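Local coordinates for adhesin LabA (Helicobacter pylori, PDB 6GMM), which probably acts as a lectin-like adhesin that recognises LacdiNAc-type sugars and helps the bacterium attach to the gastric mucosa, at residues Ala44-Leu49 with Lys295-Ile300; Asn55-Gln60 with Lys362-His367; Ser289-Ala294 with Leu381-Ala386; Ser401-Ile406 with Asn417-Lys422. All coordinates share one frame; numbering follows the deposited sequence.

Contacts 1 and 2 are direct neighbours, with centres 11 Å apart. They touch where I300 CG2 meets A58 CB at 3.7 Å and where L49 CD2 meets P57 CD at 3.8 Å. Contact 1 shares helix 287-311 with contact 3, and their segments adjoin in the sequence; the centres are 13 Å apart. Contacts 1, 2 and 3 alternate along the chain: contacts 1 and 2 tie helices 32-50 and 57-76 to helices 287-311 and 354-366 respectively, while contact 3 joins helix 287-311 to helix 369-386. Contact 4 follows in series, its nearest atoms about 16 Å from those of contact 3 and its centre 42 Å from that of the chain. No carbohydrate takes part in any.

Contact 1: Ala44-Leu49 with Lys295-Ile300; sequences ASAKNL and KAQAEI
S45 and Q297 meet tip to tip between helices 32-50 and 287-311. S45 OG donates to Q297 OE1 over 2.6 Å, lying in the carbonyl plane on a lone pair. Two torsions set this up: S45 OG stands between its backbone N and carbonyl carbon (chi1 55°), while the Q297 chain is extended beyond CG (chi2 -164°) and spans the gap with its amide leading. The flip of that amide is fixed by its other end, since NE2 bonds to N293 OD1 and L42 O while resting 3.6 Å from A46 CB. S45 OG also has N41 O within bonding range, so its single proton has alternative acceptors. Beside this polar pair L49 splits its two methyls: CD1 lies 3.9 Å from Q297 OE1, and CD2 packs against I300 CG2 at 3.6 Å. The L49 and I300 side chains run past one another, head to tail. V262 of helix 239-264 touches both A46 and I300, and F368 covers S45 and L49. With axes 10.9 Å apart at 41°, the extended glutamine reaches across to the small S45 and A46: a buried polar tie within apolar packing, in a helical bundle consistent with the SabA-type adhesin family.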
loop_
_atom_site.group_PDB
_atom_site.type_symbol
_atom_site.label_atom_id
_atom_site.label_comp_id
_atom_site.label_asym_id
_atom_site.label_seq_id
_atom_site.Cartn_x
_atom_site.Cartn_y
_atom_site.Cartn_z
ATOM N N ALA A 44 9.250 15.390 -7.801
ATOM C CA ALA A 44 10.338 14.710 -7.085
ATOM C C ALA A 44 9.828 13.460 -6.367
ATOM O O ALA A 44 10.390 12.390 -6.584
ATOM C CB ALA A 44 11.027 15.650 -6.102
ATOM N N SER A 45 8.740 13.559 -5.572
ATOM C CA SER A 45 8.203 12.357 -4.912
ATOM C C SER A 45 7.563 11.346 -5.880
ATOM O O SER A 45 7.536 10.148 -5.559
ATOM C CB SER A 45 7.250 12.706 -3.776
ATOM O OG SER A 45 6.193 13.544 -4.207
ATOM N N ALA A 46 7.095 11.795 -7.063
ATOM C CA ALA A 46 6.526 10.894 -8.082
ATOM C C ALA A 46 7.643 9.996 -8.553
ATOM O O ALA A 46 7.545 8.775 -8.417
ATOM C CB ALA A 46 5.988 11.690 -9.261
ATOM N N LYS A 47 8.744 10.607 -9.035
ATOM C CA LYS A 47 9.956 9.922 -9.482
ATOM C C LYS A 47 10.484 9.037 -8.357
ATOM O O LYS A 47 10.919 7.940 -8.626
ATOM C CB LYS A 47 11.036 10.941 -9.888
ATOM C CG LYS A 47 10.779 11.672 -11.203
ATOM C CD LYS A 47 11.758 12.833 -11.364
ATOM C CE LYS A 47 11.982 13.249 -12.801
ATOM N NZ LYS A 47 10.911 14.146 -13.306
ATOM N N ASN A 48 10.405 9.480 -7.093
ATOM C CA ASN A 48 10.871 8.650 -5.987
ATOM C C ASN A 48 9.985 7.421 -5.754
ATOM O O ASN A 48 10.490 6.403 -5.282
ATOM C CB ASN A 48 11.042 9.466 -4.717
ATOM C CG ASN A 48 12.456 9.969 -4.556
ATOM O OD1 ASN A 48 13.273 9.362 -3.853
ATOM N ND2 ASN A 48 12.787 11.066 -5.232
ATOM N N LEU A 49 8.685 7.492 -6.116
ATOM C CA LEU A 49 7.782 6.344 -5.952
ATOM C C LEU A 49 7.841 5.344 -7.115
ATOM O O LEU A 49 7.971 4.152 -6.890
ATOM C CB LEU A 49 6.337 6.815 -5.704
ATOM C CG LEU A 49 6.006 7.271 -4.282
ATOM C CD1 LEU A 49 4.769 8.184 -4.265
ATOM C CD2 LEU A 49 5.813 6.093 -3.325
ATOM N N LYS A 295 -3.249 13.118 -4.818
ATOM C CA LYS A 295 -4.240 12.219 -4.221
ATOM C C LYS A 295 -3.732 10.784 -4.426
ATOM O O LYS A 295 -3.660 10.017 -3.455
ATOM C CB LYS A 295 -5.612 12.418 -4.891
ATOM C CG LYS A 295 -6.761 11.719 -4.178
ATOM C CD LYS A 295 -8.076 12.088 -4.815
ATOM C CE LYS A 295 -9.217 11.309 -4.218
ATOM N NZ LYS A 295 -10.189 10.921 -5.262
ATOM N N ALA A 296 -3.268 10.459 -5.665
ATOM C CA ALA A 296 -2.692 9.123 -5.935
ATOM C C ALA A 296 -1.470 8.851 -5.062
ATOM O O ALA A 296 -1.457 7.840 -4.384
ATOM C CB ALA A 296 -2.341 8.951 -7.401
ATOM N N GLN A 297 -0.483 9.758 -5.029
ATOM C CA GLN A 297 0.722 9.597 -4.204
ATOM C C GLN A 297 0.367 9.352 -2.742
ATOM O O GLN A 297 1.010 8.541 -2.091
ATOM C CB GLN A 297 1.630 10.839 -4.312
ATOM C CG GLN A 297 2.240 10.990 -5.703
ATOM C CD GLN A 297 3.390 11.944 -5.726
ATOM O OE1 GLN A 297 4.175 12.033 -4.778
ATOM N NE2 GLN A 297 3.555 12.624 -6.846
ATOM N N ALA A 298 -0.662 10.031 -2.230
ATOM C CA ALA A 298 -1.079 9.833 -0.847
ATOM C C ALA A 298 -1.679 8.457 -0.650
ATOM O O ALA A 298 -1.450 7.872 0.420
ATOM C CB ALA A 298 -2.052 10.913 -0.410
ATOM N N GLU A 299 -2.423 7.923 -1.677
ATOM C CA GLU A 299 -3.035 6.570 -1.631
ATOM C C GLU A 299 -1.983 5.499 -1.581
ATOM O O GLU A 299 -2.036 4.643 -0.704
ATOM C CB GLU A 299 -3.985 6.295 -2.806
ATOM C CG GLU A 299 -5.442 6.157 -2.405
ATOM C CD GLU A 299 -5.796 4.974 -1.524
ATOM O OE1 GLU A 299 -5.568 5.053 -0.295
ATOM O OE2 GLU A 299 -6.399 4.010 -2.049
ATOM N N ILE A 300 -0.999 5.566 -2.502
ATOM C CA ILE A 300 0.162 4.674 -2.550
ATOM C C ILE A 300 0.759 4.552 -1.149
ATOM O O ILE A 300 0.944 3.445 -0.659
ATOM C CB ILE A 300 1.193 5.191 -3.563
ATOM C CG1 ILE A 300 0.637 5.062 -4.996
ATOM C CG2 ILE A 300 2.542 4.496 -3.375
ATOM C CD1 ILE A 300 1.445 5.668 -6.040
#

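Contact 2: Asn55-Gln60 with Lys362-His367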
loop_
_atom_site.group_PDB
_atom_site.type_symbol
_atom_site.label_atom_id
_atom_site.label_comp_id
_atom_site.label_asym_id
_atom_site.label_seq_id
_atom_site.Cartn_x
_atom_site.Cartn_y
_atom_site.Cartn_z
ATOM N N ASN A 55 14.328 2.976 -2.091
ATOM C CA ASN A 55 13.637 3.967 -1.284
ATOM C C ASN A 55 12.189 4.243 -1.755
ATOM O O ASN A 55 11.641 5.316 -1.476
ATOM C CB ASN A 55 14.492 5.229 -1.180
ATOM C CG ASN A 55 15.858 4.932 -0.595
ATOM O OD1 ASN A 55 15.986 4.416 0.526
ATOM N ND2 ASN A 55 16.903 5.172 -1.376
ATOM N N SER A 56 11.552 3.257 -2.420
ATOM C CA SER A 56 10.159 3.414 -2.804
ATOM C C SER A 56 9.257 2.538 -1.956
ATOM O O SER A 56 9.288 1.326 -2.134
ATOM C CB SER A 56 9.919 3.125 -4.279
ATOM O OG SER A 56 8.525 2.950 -4.495
ATOM N N PRO A 57 8.384 3.122 -1.102
ATOM C CA PRO A 57 7.431 2.289 -0.350
ATOM C C PRO A 57 6.475 1.516 -1.266
ATOM O O PRO A 57 6.022 0.455 -0.866
ATOM C CB PRO A 57 6.680 3.290 0.526
ATOM C CG PRO A 57 7.549 4.531 0.552
ATOM C CD PRO A 57 8.213 4.562 -0.784
ATOM N N ALA A 58 6.230 1.994 -2.503
ATOM C CA ALA A 58 5.359 1.314 -3.469
ATOM C C ALA A 58 6.051 -0.016 -3.892
ATOM O O ALA A 58 5.536 -1.105 -3.635
ATOM C CB ALA A 58 5.137 2.213 -4.677
ATOM N N TYR A 59 7.279 0.095 -4.436
ATOM C CA TYR A 59 8.110 -1.038 -4.828
ATOM C C TYR A 59 8.333 -2.004 -3.664
ATOM O O TYR A 59 8.092 -3.189 -3.842
ATOM C CB TYR A 59 9.449 -0.542 -5.379
ATOM C CG TYR A 59 10.260 -1.648 -6.013
ATOM C CD1 TYR A 59 10.113 -1.961 -7.363
ATOM C CD2 TYR A 59 11.218 -2.345 -5.279
ATOM C CE1 TYR A 59 10.905 -2.935 -7.966
ATOM C CE2 TYR A 59 12.035 -3.294 -5.880
ATOM C CZ TYR A 59 11.846 -3.620 -7.211
ATOM O OH TYR A 59 12.637 -4.579 -7.780
ATOM N N GLN A 60 8.746 -1.512 -2.468
ATOM C CA GLN A 60 8.935 -2.408 -1.316
ATOM C C GLN A 60 7.615 -3.038 -0.914
ATOM O O GLN A 60 7.628 -4.176 -0.475
ATOM C CB GLN A 60 9.545 -1.689 -0.107
ATOM C CG GLN A 60 10.879 -1.020 -0.399
ATOM C CD GLN A 60 11.921 -2.050 -0.721
ATOM O OE1 GLN A 60 12.129 -2.997 0.035
ATOM N NE2 GLN A 60 12.559 -1.912 -1.874
ATOM N N LYS A 362 9.371 -0.792 5.994
ATOM C CA LYS A 362 9.137 0.145 7.109
ATOM C C LYS A 362 10.123 1.314 7.040
ATOM O O LYS A 362 9.707 2.478 7.190
ATOM C CB LYS A 362 9.183 -0.559 8.482
ATOM C CG LYS A 362 8.118 -1.669 8.682
ATOM C CD LYS A 362 7.764 -1.934 10.175
ATOM C CE LYS A 362 8.866 -2.511 11.045
ATOM N NZ LYS A 362 9.026 -3.979 10.856
ATOM N N ASP A 363 11.422 1.009 6.762
ATOM C CA ASP A 363 12.484 2.016 6.616
ATOM C C ASP A 363 12.177 2.990 5.473
ATOM O O ASP A 363 12.381 4.179 5.656
ATOM C CB ASP A 363 13.869 1.362 6.404
ATOM C CG ASP A 363 14.477 0.702 7.639
ATOM O OD1 ASP A 363 13.821 0.716 8.713
ATOM O OD2 ASP A 363 15.613 0.169 7.534
ATOM N N SER A 364 11.663 2.487 4.318
ATOM C CA SER A 364 11.332 3.321 3.160
ATOM C C SER A 364 10.184 4.268 3.457
ATOM O O SER A 364 10.181 5.380 2.942
ATOM C CB SER A 364 11.021 2.468 1.932
ATOM O OG SER A 364 9.636 2.174 1.841
ATOM N N ILE A 365 9.206 3.825 4.267
ATOM C CA ILE A 365 8.051 4.646 4.672
ATOM C C ILE A 365 8.525 5.752 5.628
ATOM O O ILE A 365 8.213 6.922 5.412
ATOM C CB ILE A 365 6.917 3.763 5.256
ATOM C CG1 ILE A 365 6.345 2.847 4.150
ATOM C CG2 ILE A 365 5.813 4.609 5.911
ATOM C CD1 ILE A 365 5.464 1.686 4.638
ATOM N N ALA A 366 9.347 5.390 6.634
ATOM C CA ALA A 366 9.927 6.355 7.577
ATOM C C ALA A 366 10.779 7.406 6.846
ATOM O O ALA A 366 10.671 8.592 7.156
ATOM C CB ALA A 366 10.766 5.634 8.621
ATOM N N HIS A 367 11.587 6.984 5.853
ATOM C CA HIS A 367 12.421 7.906 5.080
ATOM C C HIS A 367 11.596 8.759 4.131
ATOM O O HIS A 367 12.119 9.740 3.610
ATOM C CB HIS A 367 13.528 7.172 4.324
ATOM C CG HIS A 367 14.696 6.798 5.188
ATOM N ND1 HIS A 367 14.856 5.502 5.672
ATOM C CD2 HIS A 367 15.737 7.557 5.618
ATOM C CE1 HIS A 367 15.979 5.514 6.374
ATOM N NE2 HIS A 367 16.551 6.725 6.367
HETATM O O HOH W 1 12.128 6.375 1.003
#
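The serine-capped N-terminus of helix 57-76, with P57 in its first turn, rests against S364 and I365 near the C-terminal end of helix 354-366. S364 OG sits over the proline, 3.1 Å from P57 CA and 3.4 Å from P57 CG. It also comes 3.3 Å from P57 N, but that nitrogen has no hydrogen to give, and the hydroxyl bonds instead to L361 O. Alongside, P57 CB packs on I365 CG1 at 3.7 Å. Q60 CG, anti to its carbonyl carbon (chi1 -57°), lies 4.1 Å from S364 OG, and the bend at chi2 turns NE2 off to K53 O. Where the backbones come closest, at N55 and S364, a water joins them: it donates to N55 O over 2.7 Å and to S364 O over 2.9 Å. S56, whose OG is anti to its backbone N (chi1 165°), faces away from this interface. Its OG accepts from Y59 N at 3.1 Å, with an N-H...O angle of 169°, and more weakly from A58 N; it also bonds to L49 O of the preceding helix. F368 and A304 also cover P57. Serine followed by proline is a classic helix start, an N-cap with the imide residue at N1.

Contact 3: Ser289-Ala294 with Leu381-Ala386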
loop_
_atom_site.group_PDB
_atom_site.type_symbol
_atom_site.label_atom_id
_atom_site.label_comp_id
_atom_site.label_asym_id
_atom_site.label_seq_id
_atom_site.Cartn_x
_atom_site.Cartn_y
_atom_site.Cartn_z
ATOM N N SER A 289 -4.923 17.855 -12.792
ATOM C CA SER A 289 -3.942 16.763 -12.856
ATOM C C SER A 289 -2.986 16.853 -11.643
ATOM O O SER A 289 -2.541 15.834 -11.133
ATOM C CB SER A 289 -3.170 16.820 -14.171
ATOM O OG SER A 289 -2.503 18.065 -14.311
ATOM N N MET A 290 -2.733 18.070 -11.141
ATOM C CA MET A 290 -1.884 18.279 -9.961
ATOM C C MET A 290 -2.558 17.638 -8.749
ATOM O O MET A 290 -1.889 16.919 -8.000
ATOM C CB MET A 290 -1.589 19.769 -9.748
ATOM C CG MET A 290 -0.695 20.054 -8.540
ATOM S SD MET A 290 -0.568 21.831 -8.216
ATOM C CE MET A 290 -0.015 21.828 -6.471
ATOM N N PHE A 291 -3.892 17.807 -8.633
ATOM C CA PHE A 291 -4.706 17.219 -7.574
ATOM C C PHE A 291 -4.706 15.679 -7.671
ATOM O O PHE A 291 -4.381 14.976 -6.695
ATOM C CB PHE A 291 -6.135 17.762 -7.653
ATOM C CG PHE A 291 -7.096 17.120 -6.688
ATOM C CD1 PHE A 291 -6.901 17.220 -5.314
ATOM C CD2 PHE A 291 -8.144 16.334 -7.148
ATOM C CE1 PHE A 291 -7.765 16.590 -4.417
ATOM C CE2 PHE A 291 -9.007 15.694 -6.246
ATOM C CZ PHE A 291 -8.810 15.830 -4.887
ATOM N N ALA A 292 -5.061 15.158 -8.858
ATOM C CA ALA A 292 -5.101 13.727 -9.094
ATOM C C ALA A 292 -3.735 13.068 -8.771
ATOM O O ALA A 292 -3.700 11.962 -8.201
ATOM C CB ALA A 292 -5.486 13.465 -10.529
ATOM N N ASN A 293 -2.622 13.742 -9.117
ATOM C CA ASN A 293 -1.285 13.204 -8.864
ATOM C C ASN A 293 -1.044 13.039 -7.355
ATOM O O ASN A 293 -0.707 11.958 -6.915
ATOM C CB ASN A 293 -0.198 14.073 -9.515
ATOM C CG ASN A 293 1.217 13.589 -9.281
ATOM O OD1 ASN A 293 1.463 12.469 -8.834
ATOM N ND2 ASN A 293 2.186 14.373 -9.668
ATOM N N ALA A 294 -1.224 14.096 -6.595
ATOM C CA ALA A 294 -1.049 14.187 -5.145
ATOM C C ALA A 294 -1.964 13.219 -4.386
ATOM O O ALA A 294 -1.518 12.592 -3.419
ATOM C CB ALA A 294 -1.339 15.622 -4.704
ATOM N N LEU A 381 -3.569 22.453 -1.777
ATOM C CA LEU A 381 -3.318 23.615 -2.649
ATOM C C LEU A 381 -3.941 23.342 -4.039
ATOM O O LEU A 381 -4.699 24.157 -4.558
ATOM C CB LEU A 381 -1.796 23.852 -2.792
ATOM C CG LEU A 381 -1.337 24.958 -3.779
ATOM C CD1 LEU A 381 -1.974 26.318 -3.455
ATOM C CD2 LEU A 381 0.154 25.169 -3.676
ATOM N N ALA A 382 -3.672 22.172 -4.593
ATOM C CA ALA A 382 -4.195 21.776 -5.896
ATOM C C ALA A 382 -5.734 21.760 -5.919
ATOM O O ALA A 382 -6.315 22.295 -6.865
ATOM C CB ALA A 382 -3.634 20.431 -6.296
ATOM N N TYR A 383 -6.392 21.248 -4.850
ATOM C CA TYR A 383 -7.854 21.275 -4.779
ATOM C C TYR A 383 -8.390 22.704 -4.708
ATOM O O TYR A 383 -9.402 23.019 -5.343
ATOM C CB TYR A 383 -8.391 20.412 -3.622
ATOM C CG TYR A 383 -9.906 20.423 -3.533
ATOM C CD1 TYR A 383 -10.678 19.584 -4.334
ATOM C CD2 TYR A 383 -10.566 21.301 -2.680
ATOM C CE1 TYR A 383 -12.071 19.595 -4.261
ATOM C CE2 TYR A 383 -11.960 21.316 -2.593
ATOM C CZ TYR A 383 -12.709 20.460 -3.385
ATOM O OH TYR A 383 -14.081 20.481 -3.307
ATOM N N THR A 384 -7.706 23.571 -3.946
ATOM C CA THR A 384 -8.094 24.988 -3.798
ATOM C C THR A 384 -7.959 25.703 -5.146
ATOM O O THR A 384 -8.930 26.325 -5.574
ATOM C CB THR A 384 -7.362 25.663 -2.617
ATOM O OG1 THR A 384 -7.520 24.861 -1.440
ATOM C CG2 THR A 384 -7.906 27.043 -2.304
ATOM N N LEU A 385 -6.802 25.577 -5.835
ATOM C CA LEU A 385 -6.586 26.154 -7.174
ATOM C C LEU A 385 -7.619 25.625 -8.168
ATOM O O LEU A 385 -8.128 26.393 -8.959
ATOM C CB LEU A 385 -5.191 25.805 -7.713
ATOM C CG LEU A 385 -4.026 26.628 -7.228
ATOM C CD1 LEU A 385 -2.744 25.989 -7.659
ATOM C CD2 LEU A 385 -4.093 28.067 -7.787
ATOM N N ALA A 386 -7.920 24.310 -8.140
ATOM C CA ALA A 386 -8.905 23.704 -9.039
ATOM C C ALA A 386 -10.312 24.262 -8.825
ATOM O O ALA A 386 -11.089 24.332 -9.779
ATOM C CB ALA A 386 -8.926 22.218 -8.845
#
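A382 presents its methyl to M290 and F291 where segments 289-294 of helix 287-311 and 381-386 of helix 369-386 run nearly antiparallel, at 154°, with axes only 8.3 Å apart. The small side chain allows this closeness: A382 CB presses on the backbone of the facing helix, 3.5 Å from F291 N, and lies 3.9 Å from F291 CB. M290 passes along one flank of the methyl. Its CG is anti to the backbone N (chi1 -179°) and the rest of the chain stays extended, laying CG, SD and CE in turn against A382 CB. The nearest of them is CG, at 3.7 Å. The CE tip goes on to L381 CG at a looser 4.3 Å. On the other flank F291 and Y383, each with CG anti to its backbone N, extend abreast in a common direction. F291 CD1 touches Y383 CB at 3.9 Å, and Y383 CD1 stands over one face of the F291 ring, 4.1 Å above its plane and displaced from the ring centre. The rings are oblique, with centroids 5.7 Å apart and planes at 55°, and make neither a stack nor a T-shape. M290 and L381 face inward: A38, R39 and L42 of helix 32-50 pack on M290, and Q28 of helix 4-28 on L381. Y383 lies toward solvent. No hydrogen bond crosses between the two segments, so they are matched by shape, with dispersion and burial of apolar surface as the binding forces, and the alanine setting how near the backbones can come.

Contact 4: Ser401-Ile406 with Asn417-Lys422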
loop_
_atom_site.group_PDB
_atom_site.type_symbol
_atom_site.label_atom_id
_atom_site.label_comp_id
_atom_site.label_asym_id
_atom_site.label_seq_id
_atom_site.Cartn_x
_atom_site.Cartn_y
_atom_site.Cartn_z
ATOM N N SER A 401 -20.696 33.233 8.839
ATOM C CA SER A 401 -21.106 32.192 9.798
ATOM C C SER A 401 -20.543 32.430 11.222
ATOM O O SER A 401 -21.258 32.212 12.202
ATOM C CB SER A 401 -20.694 30.807 9.303
ATOM O OG SER A 401 -21.616 30.253 8.379
ATOM N N ILE A 402 -19.259 32.860 11.314
ATOM C CA ILE A 402 -18.515 33.151 12.550
ATOM C C ILE A 402 -19.085 34.415 13.220
ATOM O O ILE A 402 -19.359 34.412 14.432
ATOM C CB ILE A 402 -16.982 33.263 12.246
ATOM C CG1 ILE A 402 -16.378 31.887 11.961
ATOM C CG2 ILE A 402 -16.222 33.972 13.374
ATOM C CD1 ILE A 402 -15.090 31.879 11.136
ATOM N N THR A 403 -19.278 35.479 12.423
ATOM C CA THR A 403 -19.827 36.750 12.907
ATOM C C THR A 403 -21.206 36.508 13.530
ATOM O O THR A 403 -21.478 36.998 14.626
ATOM C CB THR A 403 -19.824 37.798 11.799
ATOM O OG1 THR A 403 -18.522 37.824 11.226
ATOM C CG2 THR A 403 -20.151 39.200 12.317
ATOM N N ALA A 404 -22.029 35.680 12.866
ATOM C CA ALA A 404 -23.358 35.296 13.337
ATOM C C ALA A 404 -23.254 34.529 14.668
ATOM O O ALA A 404 -23.918 34.903 15.635
ATOM C CB ALA A 404 -24.054 34.435 12.288
ATOM N N ALA A 405 -22.374 33.519 14.731
ATOM C CA ALA A 405 -22.146 32.677 15.908
ATOM C C ALA A 405 -21.721 33.487 17.125
ATOM O O ALA A 405 -22.280 33.296 18.205
ATOM C CB ALA A 405 -21.123 31.578 15.593
ATOM N N ILE A 406 -20.806 34.440 16.937
ATOM C CA ILE A 406 -20.294 35.294 18.018
ATOM C C ILE A 406 -21.391 36.185 18.614
ATOM O O ILE A 406 -21.463 36.307 19.836
ATOM C CB ILE A 406 -19.038 36.072 17.543
ATOM C CG1 ILE A 406 -17.870 35.080 17.412
ATOM C CG2 ILE A 406 -18.645 37.196 18.497
ATOM C CD1 ILE A 406 -16.859 35.492 16.509
ATOM N N ASN A 417 -13.359 40.579 17.068
ATOM C CA ASN A 417 -12.129 40.750 16.297
ATOM C C ASN A 417 -11.338 39.449 16.001
ATOM O O ASN A 417 -10.264 39.535 15.392
ATOM C CB ASN A 417 -11.233 41.796 16.961
ATOM C CG ASN A 417 -11.799 43.200 16.907
ATOM O OD1 ASN A 417 -12.384 43.639 15.887
ATOM N ND2 ASN A 417 -11.612 43.938 18.005
ATOM N N VAL A 418 -11.885 38.256 16.365
ATOM C CA VAL A 418 -11.271 36.933 16.085
ATOM C C VAL A 418 -11.012 36.758 14.576
ATOM O O VAL A 418 -10.075 36.080 14.165
ATOM C CB VAL A 418 -12.052 35.733 16.702
ATOM C CG1 VAL A 418 -13.378 35.478 15.988
ATOM C CG2 VAL A 418 -11.200 34.468 16.718
ATOM N N VAL A 419 -11.880 37.376 13.771
ATOM C CA VAL A 419 -11.827 37.436 12.321
ATOM C C VAL A 419 -12.034 38.889 11.934
ATOM O O VAL A 419 -12.647 39.675 12.677
ATOM C CB VAL A 419 -12.827 36.486 11.604
ATOM C CG1 VAL A 419 -12.557 35.034 11.944
ATOM C CG2 VAL A 419 -14.281 36.843 11.907
ATOM N N SER A 420 -11.473 39.251 10.793
ATOM C CA SER A 420 -11.616 40.575 10.203
ATOM C C SER A 420 -11.405 40.445 8.708
ATOM O O SER A 420 -10.779 39.477 8.244
ATOM C CB SER A 420 -10.655 41.591 10.826
ATOM O OG SER A 420 -9.286 41.262 10.666
ATOM N N LYS A 421 -11.992 41.379 7.960
ATOM C CA LYS A 421 -11.829 41.470 6.516
ATOM C C LYS A 421 -11.434 42.904 6.135
ATOM O O LYS A 421 -11.855 43.877 6.776
ATOM C CB LYS A 421 -13.014 40.896 5.715
ATOM C CG LYS A 421 -14.372 41.515 6.000
ATOM C CD LYS A 421 -15.440 40.778 5.191
ATOM C CE LYS A 421 -16.222 41.678 4.264
ATOM N NZ LYS A 421 -17.192 40.907 3.441
ATOM N N LYS A 422 -10.522 43.010 5.176
ATOM C CA LYS A 422 -9.983 44.272 4.680
ATOM C C LYS A 422 -10.213 44.256 3.168
ATOM O O LYS A 422 -9.906 43.256 2.518
ATOM C CB LYS A 422 -8.476 44.327 4.995
ATOM C CG LYS A 422 -7.916 45.692 5.365
ATOM C CD LYS A 422 -7.154 45.647 6.708
ATOM C CE LYS A 422 -5.720 45.170 6.611
ATOM N NZ LYS A 422 -5.174 44.781 7.944
#
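I402 and I406, one turn apart on helix 388-408, take up V418 and V419, where the chain enters strand 419-423. Methyl groups do all the close touching. I406 CD1 meets V418 CG1 at 3.5 Å, the two side chains crossing at a slant, and the same V418 branch reaches I402 CG2 at 4.1 Å. I402 CG2 meets V419 CG2 at 3.8 Å, while its other branch end, CD1, lies 4.1 Å from V419 CG1. In that isoleucine chi1 (-73°) sets CG2 anti to the backbone N, and the extended chi2 carries CD1 on to V419. On the exposed side, T403 OG1 is a distant 4.4 Å from V419 CG2, its hydroxyl bonded back to Y399 O. Behind the valines, backbone hydrogen bonds hold the strand: V418 pairs with D438, S420 with Y436 and K422 with N434, and K422 adds a cation-pi contact to Y436. A second layer closes the apolar patch, with L15 and Y19 of helix 4-28 on I402, L16 on V418, Y19 also on V419, and A412 and L415 of helix 412-415 on I406. The antiparallel hairpin of 419-423 and 433-437 packs its first strand on helix 388-408, with helix 4-28 against both.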